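Local structure of thioredoxin reductase (4NTD) at residues A[163-168]-A[190-194]; A[49-54]-A[319-324]. The protein is the FAD-dependent flavoenzyme HlmI, a thioredoxin reductase relative that probably forms the disulfide bond of the natural product holomycin. One frame throughout, in Å; residues are numbered along the deposited sequence. Where two conformers were deposited one is given.

Interaction 1 (A[163-168]-A[190-194]); sequences PYCHGY and LLRQW. With GSH (glutathione), chain B.
A buried aromatic and apolar contact packs the short helix that begins at Pro163 against the C-terminal part of helix 184-191 and Trp194, beside the redox disulfide. Gly167 N hydrogen-bonds to Pro163 O at 2.7 Å; Gln193 N donates to Leu190 O (3.1 Å) and Trp194 N to Leu191 O (2.9 Å). CA atoms approach to 6.6 Å for Pro163-Leu191 and 5.9 Å for Gly167-Trp194. The Trp194 indole (chi1 m, chi2 -91°) supplies the main surface: Pro163 CB lies 3.9 Å from its six-membered and Gly167 CA 3.6 Å from its five-membered ring centroid, both CH-pi contacts over the face. An ideal CB on Gly167 would clash with both the indole NE1 and Pro163 O. The indole edge meets the Tyr164 face in an offset edge-to-face pair (centroids 5.8 Å, planes 81°). Pro163 CG also touches Leu190 CD2 (3.7 Å) and Leu191 CD2 (3.9 Å). A water accepts from Tyr168 N (3.1 Å) and weakly from Trp194 NE1 (3.2 Å), whose stronger partner is Arg51 O of the second subunit. Glutathione SG2 lies 3.0 Å from Pro163 N and 2.9 Å from Tyr164 N. Cys165, which touches FAD, is seen in a disulfide with Cys162, which in an alternative, mutually exclusive state holds glutathione covalently: this is the CxxC active site of thioredoxin reductase-like flavoenzymes, at the N-terminus of a short helix.

Interaction 2 (A[49-54]-A[319-324]); sequences LARARR and LNHQLV. With GSH (glutathione), chain C.
A Schellman motif ends helix 40-51, the first helix of the Rossmann-type FAD-binding fold, where the end of the helix and the turn after it meet helix 305-338. Arg54 N donates to Leu49 O at 3.1 Å and Arg53 N to Ala50 O at 3.0 Å, with Arg53 at positive phi (64/26). Residues 319-324 are helical throughout; the CA atoms come closest at Leu49-Asn320, 7.0 Å. Leu319 sets CD2 3.9 Å from Leu49 CD2, both leucines touching Val33 of strand 31-36. Asn320 (chi1 t, chi2 67°) accepts from Arg54 through OD1, while its ND2 hydrogen-bonds to Tyr164 OH of the second subunit. His321, its CA-to-CB bond directed away, donates from NE2 to OE1 of the glutathione held in the second subunit's site (2.9 Å). Leu323 CB lies over one face of the Arg54 guanidinium and Val324 CG2 at its edge, each 3.5 Å from NH2. Arg54 (m, m, t), salt-bridged to Asp327, places NE 2.8 Å from Asn320 OD1 (159°), with NH2 donating weakly at 3.2 Å.

In the fold
Within one chain the contacts lie on opposite sides of its centre, with their own centres about 39 Å apart and nearest atoms about 26 Å apart. Helix 40-51 opens interaction 2 and helix 305-338 closes it; interaction 1 comes between them in sequence. Interaction 2 packs beside the sheet containing strands 31-36 and 134-137, whereas interaction 1 belongs to the region of the other parallel sheet, where strand 175-178 precedes helix 184-191. Dimerisation brings them together: Tyr164, Gln193 and Trp194 of one subunit hydrogen-bond to Asn320, Ala52 and Arg51 of the other. Each glutathione thus lies between the CxxC region of one subunit and His321 of its partner, making the site a shared one.

Interaction 1 (A[163-168]-A[190-194])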
# COMPACT_ATOMS: atom_id res chain seq x y z
N PRO A 163 -15.58 6.29 -8.37
CA PRO A 163 -15.22 7.60 -8.93
C PRO A 163 -13.72 7.88 -9.04
O PRO A 163 -13.31 8.66 -9.90
CB PRO A 163 -15.86 8.59 -7.94
CG PRO A 163 -16.95 7.82 -7.29
CD PRO A 163 -16.38 6.44 -7.14
N TYR A 164 -12.90 7.26 -8.20
CA TYR A 164 -11.44 7.42 -8.31
C TYR A 164 -10.92 6.71 -9.56
O TYR A 164 -10.04 7.22 -10.26
CB TYR A 164 -10.73 6.94 -7.04
CG TYR A 164 -11.16 7.74 -5.84
CD1 TYR A 164 -10.79 9.08 -5.72
CD2 TYR A 164 -11.97 7.20 -4.86
CE1 TYR A 164 -11.20 9.83 -4.65
CE2 TYR A 164 -12.39 7.95 -3.78
CZ TYR A 164 -12.00 9.27 -3.68
OH TYR A 164 -12.40 10.04 -2.63
N CYS A 165 -11.51 5.55 -9.86
CA CYS A 165 -11.12 4.76 -11.02
C CYS A 165 -11.57 5.39 -12.34
O CYS A 165 -10.84 5.35 -13.32
CB CYS A 165 -11.72 3.35 -10.92
SG CYS A 165 -11.34 2.48 -9.38
N HIS A 166 -12.77 5.97 -12.34
CA HIS A 166 -13.45 6.38 -13.58
C HIS A 166 -13.82 7.85 -13.70
O HIS A 166 -14.11 8.32 -14.80
CB HIS A 166 -14.73 5.57 -13.73
CG HIS A 166 -14.52 4.09 -13.63
ND1 HIS A 166 -15.10 3.33 -12.64
CD2 HIS A 166 -13.79 3.25 -14.39
CE1 HIS A 166 -14.73 2.07 -12.80
NE2 HIS A 166 -13.94 1.99 -13.85
N GLY A 167 -13.84 8.57 -12.58
CA GLY A 167 -14.34 9.94 -12.55
C GLY A 167 -13.67 10.86 -13.54
O GLY A 167 -14.34 11.55 -14.30
N TYR A 168 -12.34 10.86 -13.55
CA TYR A 168 -11.60 11.75 -14.45
C TYR A 168 -12.02 11.54 -15.90
O TYR A 168 -12.21 12.50 -16.65
CB TYR A 168 -10.09 11.55 -14.32
CG TYR A 168 -9.33 12.51 -15.19
CD1 TYR A 168 -9.06 13.80 -14.75
CD2 TYR A 168 -8.93 12.14 -16.47
CE1 TYR A 168 -8.38 14.69 -15.56
CE2 TYR A 168 -8.26 13.03 -17.29
CZ TYR A 168 -7.98 14.31 -16.82
OH TYR A 168 -7.31 15.19 -17.62
N LEU A 190 -20.52 12.73 -3.92
CA LEU A 190 -19.12 12.49 -4.29
C LEU A 190 -18.86 12.75 -5.78
O LEU A 190 -17.89 13.40 -6.14
CB LEU A 190 -18.73 11.05 -3.92
CG LEU A 190 -17.34 10.52 -4.31
CD1 LEU A 190 -16.23 11.39 -3.74
CD2 LEU A 190 -17.20 9.08 -3.84
N LEU A 191 -19.76 12.26 -6.63
CA LEU A 191 -19.61 12.41 -8.08
C LEU A 191 -19.71 13.87 -8.56
O LEU A 191 -19.20 14.20 -9.64
CB LEU A 191 -20.62 11.54 -8.83
CG LEU A 191 -20.26 10.05 -8.84
CD1 LEU A 191 -21.47 9.19 -9.15
CD2 LEU A 191 -19.14 9.78 -9.84
N ARG A 192 -20.34 14.73 -7.77
CA ARG A 192 -20.39 16.17 -8.09
C ARG A 192 -19.01 16.83 -8.13
O ARG A 192 -18.86 17.92 -8.69
CB ARG A 192 -21.31 16.93 -7.12
CG ARG A 192 -22.76 16.98 -7.56
CD ARG A 192 -22.98 17.92 -8.74
NE ARG A 192 -23.01 19.34 -8.36
CZ ARG A 192 -22.03 20.23 -8.55
NH1 ARG A 192 -20.88 19.90 -9.12
NH2 ARG A 192 -22.22 21.49 -8.16
N GLN A 193 -18.02 16.17 -7.54
CA GLN A 193 -16.63 16.63 -7.64
C GLN A 193 -16.08 16.48 -9.07
O GLN A 193 -15.12 17.18 -9.43
CB GLN A 193 -15.76 15.88 -6.62
CG GLN A 193 -14.28 16.22 -6.62
CD GLN A 193 -14.00 17.71 -6.46
OE1 GLN A 193 -14.81 18.45 -5.90
NE2 GLN A 193 -12.84 18.14 -6.94
N TRP A 194 -16.68 15.61 -9.88
CA TRP A 194 -16.23 15.38 -11.26
C TRP A 194 -17.12 15.99 -12.35
O TRP A 194 -16.67 16.14 -13.49
CB TRP A 194 -16.08 13.88 -11.52
CG TRP A 194 -14.84 13.27 -10.91
CD1 TRP A 194 -13.62 13.15 -11.50
CD2 TRP A 194 -14.71 12.70 -9.60
NE1 TRP A 194 -12.74 12.53 -10.65
CE2 TRP A 194 -13.38 12.25 -9.47
CE3 TRP A 194 -15.59 12.53 -8.53
CZ2 TRP A 194 -12.91 11.64 -8.31
CZ3 TRP A 194 -15.12 11.92 -7.37
CH2 TRP A 194 -13.79 11.49 -7.27
N1 GSH B . -15.83 3.50 0.21
CA1 GSH B . -16.46 4.82 0.09
C1 GSH B . -17.10 5.16 1.45
O11 GSH B . -18.24 4.67 1.66
O12 GSH B . -16.46 5.89 2.24
CB1 GSH B . -17.58 4.82 -0.92
CG1 GSH B . -17.36 5.82 -2.04
CD1 GSH B . -16.19 5.35 -2.90
OE1 GSH B . -15.07 5.86 -2.81
N2 GSH B . -16.54 4.44 -3.82
CA2 GSH B . -15.58 3.83 -4.74
C2 GSH B . -14.96 2.70 -4.03
O2 GSH B . -15.37 2.23 -2.97
CB2 GSH B . -14.28 4.61 -4.92
SG2 GSH B . -13.62 5.00 -6.58
N3 GSH B . -13.82 2.43 -4.63
CA3 GSH B . -12.90 1.55 -4.05
C3 GSH B . -12.58 0.25 -4.84
O31 GSH B . -12.97 0.13 -6.14
O32 GSH B . -11.89 -0.70 -4.28
O HOH W 1 -10.93 9.94 -10.98

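Interaction 2 (A[49-54]-A[319-324])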
# COMPACT_ATOMS: atom_id res chain seq x y z
N LEU A 49 8.06 -12.50 -1.02
CA LEU A 49 8.34 -13.80 -0.39
C LEU A 49 9.29 -14.67 -1.20
O LEU A 49 10.17 -15.31 -0.64
CB LEU A 49 7.03 -14.55 -0.10
CG LEU A 49 6.16 -13.95 1.00
CD1 LEU A 49 4.75 -14.53 0.94
CD2 LEU A 49 6.78 -14.18 2.37
N ALA A 50 9.10 -14.70 -2.52
CA ALA A 50 9.99 -15.46 -3.41
C ALA A 50 11.40 -14.87 -3.43
O ALA A 50 12.39 -15.60 -3.44
CB ALA A 50 9.42 -15.53 -4.82
N ARG A 51 11.49 -13.54 -3.42
CA ARG A 51 12.78 -12.85 -3.31
C ARG A 51 13.46 -13.14 -1.96
O ARG A 51 14.69 -13.07 -1.86
CB ARG A 51 12.61 -11.34 -3.52
CG ARG A 51 12.41 -10.94 -4.97
CD ARG A 51 12.23 -9.43 -5.13
NE ARG A 51 13.24 -8.72 -4.36
CZ ARG A 51 14.52 -8.57 -4.72
NH1 ARG A 51 14.96 -9.04 -5.89
NH2 ARG A 51 15.35 -7.93 -3.91
N ALA A 52 12.66 -13.45 -0.94
CA ALA A 52 13.17 -13.88 0.37
C ALA A 52 13.49 -15.39 0.43
O ALA A 52 13.72 -15.93 1.51
CB ALA A 52 12.18 -13.51 1.46
N ARG A 53 13.50 -16.03 -0.74
CA ARG A 53 13.87 -17.44 -0.89
C ARG A 53 12.91 -18.39 -0.16
O ARG A 53 13.29 -19.50 0.21
CB ARG A 53 15.32 -17.68 -0.44
CG ARG A 53 16.31 -16.70 -1.04
CD ARG A 53 17.75 -17.15 -0.83
NE ARG A 53 18.12 -18.23 -1.74
CZ ARG A 53 19.25 -18.93 -1.65
NH1 ARG A 53 20.11 -18.67 -0.68
NH2 ARG A 53 19.51 -19.89 -2.52
N ARG A 54 11.67 -17.95 0.03
CA ARG A 54 10.62 -18.82 0.56
C ARG A 54 9.97 -19.53 -0.61
O ARG A 54 9.83 -18.95 -1.69
CB ARG A 54 9.57 -18.01 1.33
CG ARG A 54 10.11 -17.26 2.53
CD ARG A 54 10.64 -18.20 3.60
NE ARG A 54 11.09 -17.46 4.78
CZ ARG A 54 11.65 -18.02 5.86
NH1 ARG A 54 11.84 -19.33 5.94
NH2 ARG A 54 12.02 -17.24 6.87
N LEU A 319 5.28 -11.59 7.48
CA LEU A 319 5.22 -13.04 7.43
C LEU A 319 6.63 -13.66 7.44
O LEU A 319 6.90 -14.58 8.21
CB LEU A 319 4.43 -13.49 6.20
CG LEU A 319 4.04 -14.97 6.06
CD1 LEU A 319 2.85 -15.12 5.12
CD2 LEU A 319 5.20 -15.83 5.58
N ASN A 320 7.52 -13.14 6.59
CA ASN A 320 8.89 -13.64 6.56
C ASN A 320 9.60 -13.42 7.89
O ASN A 320 10.31 -14.31 8.37
CB ASN A 320 9.70 -13.00 5.44
CG ASN A 320 11.12 -13.54 5.39
OD1 ASN A 320 11.34 -14.71 5.08
ND2 ASN A 320 12.09 -12.69 5.73
N HIS A 321 9.41 -12.24 8.48
CA HIS A 321 10.00 -11.93 9.78
C HIS A 321 9.61 -12.95 10.84
O HIS A 321 10.46 -13.42 11.60
CB HIS A 321 9.58 -10.54 10.25
CG HIS A 321 10.61 -9.49 9.97
ND1 HIS A 321 11.20 -8.76 10.98
CD2 HIS A 321 11.18 -9.09 8.82
CE1 HIS A 321 12.08 -7.93 10.44
NE2 HIS A 321 12.09 -8.11 9.13
N GLN A 322 8.34 -13.31 10.87
CA GLN A 322 7.86 -14.24 11.88
C GLN A 322 8.26 -15.68 11.56
O GLN A 322 8.47 -16.48 12.48
CB GLN A 322 6.35 -14.09 12.08
CG GLN A 322 5.87 -14.61 13.43
CD GLN A 322 5.68 -16.11 13.44
OE1 GLN A 322 5.38 -16.71 12.40
NE2 GLN A 322 5.87 -16.73 14.59
N LEU A 323 8.40 -16.02 10.28
CA LEU A 323 8.96 -17.32 9.90
C LEU A 323 10.40 -17.46 10.38
O LEU A 323 10.79 -18.53 10.84
CB LEU A 323 8.90 -17.55 8.38
CG LEU A 323 7.63 -18.18 7.80
CD1 LEU A 323 7.78 -18.32 6.29
CD2 LEU A 323 7.34 -19.54 8.42
N VAL A 324 11.18 -16.39 10.27
CA VAL A 324 12.54 -16.39 10.80
C VAL A 324 12.51 -16.63 12.31
O VAL A 324 13.28 -17.44 12.82
CB VAL A 324 13.30 -15.08 10.48
CG1 VAL A 324 14.62 -15.01 11.25
CG2 VAL A 324 13.56 -14.97 8.98
N1 GSH C . 11.87 -3.43 10.51
CA1 GSH C . 12.42 -4.74 10.84
C1 GSH C . 12.02 -5.06 12.29
O11 GSH C . 12.75 -4.57 13.19
O12 GSH C . 11.01 -5.79 12.48
CB1 GSH C . 13.93 -4.75 10.80
CG1 GSH C . 14.48 -5.77 9.81
CD1 GSH C . 14.16 -5.31 8.40
OE1 GSH C . 13.25 -5.82 7.75
N2 GSH C . 15.03 -4.42 7.92
CA2 GSH C . 14.90 -3.81 6.59
C2 GSH C . 13.97 -2.69 6.70
O2 GSH C . 13.60 -2.20 7.77
CB2 GSH C . 14.02 -4.61 5.62
SG2 GSH C . 14.61 -5.02 3.92
N3 GSH C . 13.50 -2.42 5.50
CA3 GSH C . 12.42 -1.54 5.34
C3 GSH C . 12.70 -0.25 4.51
O31 GSH C . 13.84 -0.14 3.77
O32 GSH C . 11.81 0.70 4.48